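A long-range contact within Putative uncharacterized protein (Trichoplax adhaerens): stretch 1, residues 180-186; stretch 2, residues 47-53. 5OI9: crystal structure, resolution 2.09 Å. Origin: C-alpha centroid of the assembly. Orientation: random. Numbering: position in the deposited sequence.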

ATOM      1  N   GLU A 180     -22.147 -25.058  15.482  1.00 34.57           N
ATOM      2  CA  GLU A 180     -21.227 -23.945  15.319  1.00 31.10           C
ATOM      3  C   GLU A 180     -21.183 -23.509  13.864  1.00 27.87           C
ATOM      4  O   GLU A 180     -21.656 -24.205  12.961  1.00 28.09           O
ATOM      5  CB  GLU A 180     -19.819 -24.328  15.787  1.00 25.31           C
ATOM      6  CG  GLU A 180     -19.177 -25.394  14.914  1.00 28.11           C
ATOM      7  CD  GLU A 180     -17.942 -26.010  15.539  1.00 29.29           C
ATOM      8  OE1 GLU A 180     -17.435 -25.456  16.536  1.00 32.37           O
ATOM      9  OE2 GLU A 180     -17.482 -27.054  15.031  1.00 23.60           O
ATOM     10  N   ILE A 181     -20.594 -22.337  13.656  1.00 21.91           N
ATOM     11  CA  ILE A 181     -20.203 -21.858  12.338  1.00 24.47           C
ATOM     12  C   ILE A 181     -18.691 -21.998  12.235  1.00 22.10           C
ATOM     13  O   ILE A 181     -17.958 -21.504  13.100  1.00 24.74           O
ATOM     14  CB  ILE A 181     -20.641 -20.400  12.121  1.00 28.49           C
ATOM     15  CG1 ILE A 181     -22.128 -20.234  12.453  1.00 26.30           C
ATOM     16  CG2 ILE A 181     -20.354 -19.965  10.692  1.00 21.04           C
ATOM     17  CD1 ILE A 181     -22.568 -18.793  12.614  1.00 25.28           C
ATOM     18  N   SER A 182     -18.222 -22.690  11.202  1.00 19.62           N
ATOM     19  CA  SER A 182     -16.798 -22.862  10.959  1.00 25.15           C
ATOM     20  C   SER A 182     -16.420 -22.155   9.666  1.00 20.63           C
ATOM     21  O   SER A 182     -17.151 -22.226   8.676  1.00 25.39           O
ATOM     22  CB  SER A 182     -16.421 -24.346  10.883  1.00 24.37           C
ATOM     23  OG  SER A 182     -17.064 -24.981   9.794  1.00 34.32           O
ATOM     24  N   ILE A 183     -15.283 -21.462   9.680  1.00 21.62           N
ATOM     25  CA  ILE A 183     -14.815 -20.706   8.522  1.00 18.76           C
ATOM     26  C   ILE A 183     -13.326 -20.959   8.334  1.00 19.29           C
ATOM     27  O   ILE A 183     -12.546 -20.838   9.284  1.00 21.25           O
ATOM     28  CB  ILE A 183     -15.069 -19.191   8.665  1.00 19.69           C
ATOM     29  CG1 ILE A 183     -16.525 -18.907   9.034  1.00 18.10           C
ATOM     30  CG2 ILE A 183     -14.709 -18.470   7.373  1.00 17.40           C
ATOM     31  CD1 ILE A 183     -16.842 -17.432   9.129  1.00 22.11           C
ATOM     32  N   ASN A 184     -12.929 -21.299   7.110  1.00 20.42           N
ATOM     33  CA  ASN A 184     -11.525 -21.321   6.720  1.00 17.57           C
ATOM     34  C   ASN A 184     -11.229 -20.026   5.972  1.00 21.39           C
ATOM     35  O   ASN A 184     -11.763 -19.795   4.883  1.00 18.54           O
ATOM     36  CB  ASN A 184     -11.201 -22.537   5.858  1.00 16.90           C
ATOM     37  CG  ASN A 184      -9.750 -22.561   5.414  1.00 29.30           C
ATOM     38  OD1 ASN A 184      -9.434 -22.247   4.267  1.00 37.49           O
ATOM     39  ND2 ASN A 184      -8.857 -22.923   6.328  1.00 25.62           N
ATOM     40  N   VAL A 185     -10.387 -19.183   6.560  1.00 15.37           N
ATOM     41  CA  VAL A 185     -10.058 -17.879   6.000  1.00 19.24           C
ATOM     42  C   VAL A 185      -8.666 -17.962   5.392  1.00 21.28           C
ATOM     43  O   VAL A 185      -7.688 -18.231   6.098  1.00 21.25           O
ATOM     44  CB  VAL A 185     -10.130 -16.775   7.068  1.00 14.52           C
ATOM     45  CG1 VAL A 185      -9.815 -15.417   6.458  1.00 18.65           C
ATOM     46  CG2 VAL A 185     -11.489 -16.769   7.742  1.00 16.82           C
ATOM     47  N   THR A 186      -8.576 -17.747   4.083  1.00 16.51           N
ATOM     48  CA  THR A 186      -7.304 -17.666   3.376  1.00 22.48           C
ATOM     49  C   THR A 186      -7.132 -16.250   2.844  1.00 19.56           C
ATOM     50  O   THR A 186      -8.055 -15.696   2.236  1.00 20.08           O
ATOM     51  CB  THR A 186      -7.234 -18.675   2.225  1.00 21.66           C
ATOM     52  OG1 THR A 186      -7.287 -20.009   2.747  1.00 24.83           O
ATOM     53  CG2 THR A 186      -5.946 -18.498   1.437  1.00 23.68           C
TER
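Stretch 2 47-53: CLRLAQR

Stretch 2, residues 47-53, is helical throughout, with phi near -65° and psi near -40°. It is a segment of a longer helix that begins earlier and continues later in the chain. Three backbone hydrogen bonds of the i to i+4 type fall within it: Ala51 N to Cys47 O at 2.9 Å, Gln52 N to Leu48 O at 2.9 Å, and Arg53 N to Arg49 O at 2.8 Å. Stretch 1 is extended and runs on as a strand past Thr186. The helix lies across the strand, not along it: their N-to-C directions make an angle of 102°, and the axes approach to 10.5 Å. The nearest CA atoms are those of Ile183 and Gln52, 8.4 Å apart. Side chains therefore fill the space between the backbones.

The strand alternates. Ile181, Ile183 and Val185 point their CA-to-CB bonds toward the helix, while Ser182 between the two isoleucines points away. On the helix, Leu48 and Gln52 point toward the strand; one helical turn separates them, so they share a face.

Gln52 meets both isoleucines. Its OE1 lies 3.6 Å from Ile181 CD1, and its CB lies 3.9 Å from Ile183 CD1. Ile183 CD1 also reaches the helix backbone, 4.2 Å from Leu48 O. Both isoleucines have chi1 m and chi2 t. Val185 CG2 packs on Leu48 CD1 at 4.2 Å, an apolar contact.

Arg49 starts sideways, but its end comes nearer the strand. Its NH1 is 4.4 Å from Ile181 CD1, which sits obliquely to the guanidinium. That NH1 is hydrogen-bonded elsewhere in the structure. No hydrogen bond joins the two stretches, so the contact rests on packing. It buries 267 Å², both sides summed.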

ATOM      1  N   CYS A  47     -16.816  -8.931  11.975  1.00 15.63           N
ATOM      2  CA  CYS A  47     -17.030  -8.690  10.550  1.00 20.79           C
ATOM      3  C   CYS A  47     -17.065  -9.999   9.772  1.00 15.73           C
ATOM      4  O   CYS A  47     -17.807 -10.111   8.790  1.00 17.62           O
ATOM      5  CB  CYS A  47     -15.979  -7.716   9.991  1.00 18.89           C
ATOM      6  SG  CYS A  47     -14.302  -8.343   9.691  1.00 23.71           S
ATOM      7  N   LEU A  48     -16.310 -11.009  10.210  1.00 15.91           N
ATOM      8  CA  LEU A  48     -16.454 -12.342   9.628  1.00 19.63           C
ATOM      9  C   LEU A  48     -17.839 -12.916   9.904  1.00 22.98           C
ATOM     10  O   LEU A  48     -18.429 -13.573   9.038  1.00 18.80           O
ATOM     11  CB  LEU A  48     -15.374 -13.280  10.170  1.00 22.08           C
ATOM     12  CG  LEU A  48     -13.936 -13.032   9.715  1.00 20.90           C
ATOM     13  CD1 LEU A  48     -12.976 -13.943  10.465  1.00 17.00           C
ATOM     14  CD2 LEU A  48     -13.804 -13.233   8.211  1.00 17.42           C
ATOM     15  N   ARG A  49     -18.373 -12.683  11.107  1.00 18.53           N
ATOM     16  CA  ARG A  49     -19.710 -13.174  11.426  1.00 21.13           C
ATOM     17  C   ARG A  49     -20.766 -12.491  10.564  1.00 18.60           C
ATOM     18  O   ARG A  49     -21.701 -13.143  10.084  1.00 21.75           O
ATOM     19  CB  ARG A  49     -20.008 -12.970  12.912  1.00 20.97           C
ATOM     20  CG  ARG A  49     -21.368 -13.504  13.346  1.00 30.21           C
ATOM     21  CD  ARG A  49     -21.643 -13.229  14.819  1.00 21.32           C
ATOM     22  NE  ARG A  49     -20.759 -13.989  15.698  1.00 26.12           N
ATOM     23  CZ  ARG A  49     -21.015 -15.218  16.134  1.00 30.75           C
ATOM     24  NH1 ARG A  49     -22.133 -15.833  15.775  1.00 33.10           N
ATOM     25  NH2 ARG A  49     -20.153 -15.834  16.932  1.00 27.46           N
ATOM     26  N   LEU A  50     -20.631 -11.177  10.351  1.00 20.93           N
ATOM     27  CA  LEU A  50     -21.547 -10.474   9.458  1.00 19.63           C
ATOM     28  C   LEU A  50     -21.409 -10.968   8.024  1.00 24.64           C
ATOM     29  O   LEU A  50     -22.411 -11.129   7.318  1.00 26.87           O
ATOM     30  CB  LEU A  50     -21.300  -8.968   9.528  1.00 24.32           C
ATOM     31  CG  LEU A  50     -21.590  -8.259  10.851  1.00 34.20           C
ATOM     32  CD1 LEU A  50     -21.127  -6.814  10.781  1.00 34.43           C
ATOM     33  CD2 LEU A  50     -23.070  -8.331  11.187  1.00 38.45           C
ATOM     34  N   ALA A  51     -20.174 -11.209   7.575  1.00 20.75           N
ATOM     35  CA  ALA A  51     -19.962 -11.722   6.225  1.00 20.50           C
ATOM     36  C   ALA A  51     -20.615 -13.086   6.049  1.00 20.61           C
ATOM     37  O   ALA A  51     -21.304 -13.336   5.052  1.00 18.29           O
ATOM     38  CB  ALA A  51     -18.465 -11.799   5.920  1.00 19.76           C
ATOM     39  N   GLN A  52     -20.406 -13.986   7.011  1.00 17.98           N
ATOM     40  CA  GLN A  52     -21.006 -15.312   6.916  1.00 19.33           C
ATOM     41  C   GLN A  52     -22.522 -15.236   7.039  1.00 22.80           C
ATOM     42  O   GLN A  52     -23.242 -15.965   6.346  1.00 25.67           O
ATOM     43  CB  GLN A  52     -20.416 -16.232   7.987  1.00 20.18           C
ATOM     44  CG  GLN A  52     -20.803 -17.697   7.849  1.00 23.06           C
ATOM     45  CD  GLN A  52     -22.196 -17.993   8.373  1.00 24.47           C
ATOM     46  OE1 GLN A  52     -22.646 -17.392   9.347  1.00 22.43           O
ATOM     47  NE2 GLN A  52     -22.892 -18.910   7.716  1.00 27.67           N
ATOM     48  N   ARG A  53     -23.022 -14.364   7.916  1.00 20.68           N
ATOM     49  CA  ARG A  53     -24.466 -14.208   8.073  1.00 29.04           C
ATOM     50  C   ARG A  53     -25.110 -13.764   6.767  1.00 29.95           C
ATOM     51  O   ARG A  53     -26.101 -14.352   6.318  1.00 25.18           O
ATOM     52  CB  ARG A  53     -24.763 -13.208   9.192  1.00 29.90           C
ATOM     53  CG  ARG A  53     -26.242 -12.966   9.444  1.00 37.75           C
ATOM     54  CD  ARG A  53     -26.459 -11.964  10.571  1.00 44.74           C
ATOM     55  NE  ARG A  53     -25.897 -10.652  10.258  1.00 64.74           N
ATOM     56  CZ  ARG A  53     -26.558  -9.686   9.627  1.00 72.83           C
ATOM     57  NH1 ARG A  53     -27.811  -9.881   9.237  1.00 69.43           N
ATOM     58  NH2 ARG A  53     -25.966  -8.524   9.383  1.00 90.92           N
TER